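Local coordinates for ThermoDBP-single stranded DNA binding protein (Thermoproteus tenax, PDB 3TEK) that binds single-stranded DNA, probably serving in place of the canonical single-stranded DNA-binding protein of other organisms, at residues Ser15-Lys20 against Glu66-Asp71. Sequence-based numbering, arbitrary orientation.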
# COMPACT_ATOMS: atom_id res chain seq x y z
N SER A 15 -11.75 -3.41 1.82
CA SER A 15 -11.53 -4.68 1.14
C SER A 15 -12.80 -5.44 0.76
O SER A 15 -13.91 -5.17 1.24
CB SER A 15 -10.65 -5.57 2.01
OG SER A 15 -11.29 -5.91 3.22
N GLU A 16 -12.64 -6.39 -0.14
CA GLU A 16 -13.69 -7.36 -0.44
C GLU A 16 -13.07 -8.62 -1.02
O GLU A 16 -11.91 -8.62 -1.46
CB GLU A 16 -14.73 -6.79 -1.40
CG GLU A 16 -14.21 -6.36 -2.77
CD GLU A 16 -15.27 -5.59 -3.54
OE1 GLU A 16 -16.23 -6.21 -4.03
OE2 GLU A 16 -15.14 -4.35 -3.63
N LEU A 17 -13.84 -9.69 -1.00
CA LEU A 17 -13.37 -10.94 -1.57
C LEU A 17 -13.68 -10.99 -3.06
O LEU A 17 -14.65 -10.41 -3.54
CB LEU A 17 -13.97 -12.14 -0.84
CG LEU A 17 -13.39 -12.33 0.58
CD1 LEU A 17 -14.03 -13.52 1.29
CD2 LEU A 17 -11.88 -12.51 0.57
N ILE A 18 -12.85 -11.69 -3.79
CA ILE A 18 -13.19 -12.07 -5.13
C ILE A 18 -12.86 -13.53 -5.32
O ILE A 18 -11.96 -14.07 -4.70
CB ILE A 18 -12.46 -11.19 -6.16
CG1 ILE A 18 -10.98 -11.36 -6.09
CG2 ILE A 18 -12.74 -9.66 -5.90
CD1 ILE A 18 -10.27 -10.06 -6.73
N THR A 19 -13.62 -14.19 -6.18
CA THR A 19 -13.52 -15.63 -6.35
C THR A 19 -12.96 -15.96 -7.73
O THR A 19 -13.38 -15.36 -8.72
CB THR A 19 -14.86 -16.30 -6.20
OG1 THR A 19 -15.31 -16.15 -4.86
CG2 THR A 19 -14.75 -17.80 -6.54
N LYS A 20 -12.00 -16.87 -7.73
CA LYS A 20 -11.34 -17.37 -8.92
C LYS A 20 -11.31 -18.88 -8.74
O LYS A 20 -10.47 -19.41 -8.02
CB LYS A 20 -9.92 -16.80 -9.01
CG LYS A 20 -9.07 -17.30 -10.16
CD LYS A 20 -7.73 -16.55 -10.19
CE LYS A 20 -6.58 -17.36 -10.71
NZ LYS A 20 -7.01 -18.40 -11.66
N GLU A 66 -11.08 -8.67 8.39
CA GLU A 66 -12.39 -8.24 7.84
C GLU A 66 -13.04 -9.37 7.06
O GLU A 66 -14.18 -9.78 7.34
CB GLU A 66 -12.21 -7.07 6.88
CG GLU A 66 -12.26 -5.72 7.51
CD GLU A 66 -13.70 -5.24 7.69
OE1 GLU A 66 -14.48 -5.28 6.69
OE2 GLU A 66 -14.04 -4.82 8.81
N GLN A 67 -12.30 -9.90 6.10
CA GLN A 67 -12.87 -10.87 5.19
C GLN A 67 -13.01 -12.31 5.73
O GLN A 67 -13.98 -12.98 5.38
CB GLN A 67 -12.10 -10.87 3.86
CG GLN A 67 -12.17 -9.52 3.15
CD GLN A 67 -13.59 -8.96 3.08
OE1 GLN A 67 -14.56 -9.70 2.89
NE2 GLN A 67 -13.71 -7.65 3.22
N PHE A 68 -12.07 -12.77 6.54
CA PHE A 68 -12.08 -14.16 7.02
C PHE A 68 -12.31 -14.34 8.54
O PHE A 68 -12.22 -15.46 9.04
CB PHE A 68 -10.76 -14.85 6.67
CG PHE A 68 -10.50 -14.89 5.21
CD1 PHE A 68 -11.18 -15.79 4.39
CD2 PHE A 68 -9.56 -14.04 4.64
CE1 PHE A 68 -10.94 -15.83 3.03
CE2 PHE A 68 -9.30 -14.07 3.28
CZ PHE A 68 -9.99 -14.98 2.46
N GLY A 69 -12.56 -13.24 9.25
CA GLY A 69 -12.71 -13.26 10.71
C GLY A 69 -11.41 -13.51 11.46
O GLY A 69 -10.34 -13.27 10.94
N PRO A 70 -11.50 -14.05 12.70
CA PRO A 70 -10.28 -14.17 13.51
C PRO A 70 -9.22 -15.09 12.90
O PRO A 70 -8.04 -14.82 13.09
CB PRO A 70 -10.79 -14.72 14.85
CG PRO A 70 -12.06 -15.39 14.54
CD PRO A 70 -12.67 -14.60 13.40
N ASP A 71 -9.62 -16.13 12.17
CA ASP A 71 -8.62 -16.95 11.44
C ASP A 71 -7.83 -16.11 10.41
O ASP A 71 -6.79 -16.53 9.94
CB ASP A 71 -9.23 -18.20 10.76
CG ASP A 71 -8.16 -19.30 10.46
OD1 ASP A 71 -7.95 -19.67 9.28
OD2 ASP A 71 -7.50 -19.79 11.40
O HOH W 1 -13.66 -3.14 4.29
O HOH W 2 -16.09 -9.44 0.27
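Gln67 lays its side chain along the edge strand 13-20, overlapping Ser15, the backbone of Glu16 and Leu17. The contact joins the first strand of a four-stranded antiparallel sheet to the C-terminal end of helix 52-68, which packs against it. The Gln67 chain is bent at chi2 (-48°), which turns its amide along the strand. There Gln67 NE2 donates to Ser15 OG at 3.0 Å. The bond is nearly straight (167°), and the hydroxyl oxygen lies close to the amide plane. With chi1 at 64°, Ser15 OG sits on the side flanked by both its own N and C, and the CB that carries it points toward the helix.

The other end of the amide reaches the strand through water. One water accepts from Leu17 N at 2.6 Å and donates to Gln67 OE1 at 3.0 Å. Both ends of the Gln67 amide are thus held, which should fix its rotation. A second water accepts from Ser15 N and gives a weak bond to Glu66 OE1. Both bridges use backbone N-H groups of the edge strand, while Glu16 pairs through its backbone with Leu27 of strand 23-31. Glu16 turns its CB away from the helix, and its OE2 forms a salt bridge with Arg29.

Next to these polar bonds, the Leu17 and Gln67 side chains run alongside one another in opposing senses, with Leu17 CG and CD2 against Gln67 CB. Leu17 and Phe68 also both touch Val26 of strand 23-31, so the small apolar patch continues onto the sheet. Leu17 CD2 approaches the Phe68 ring obliquely, 3.6 Å from CZ, and lies 3.7 Å from Gln67 CB.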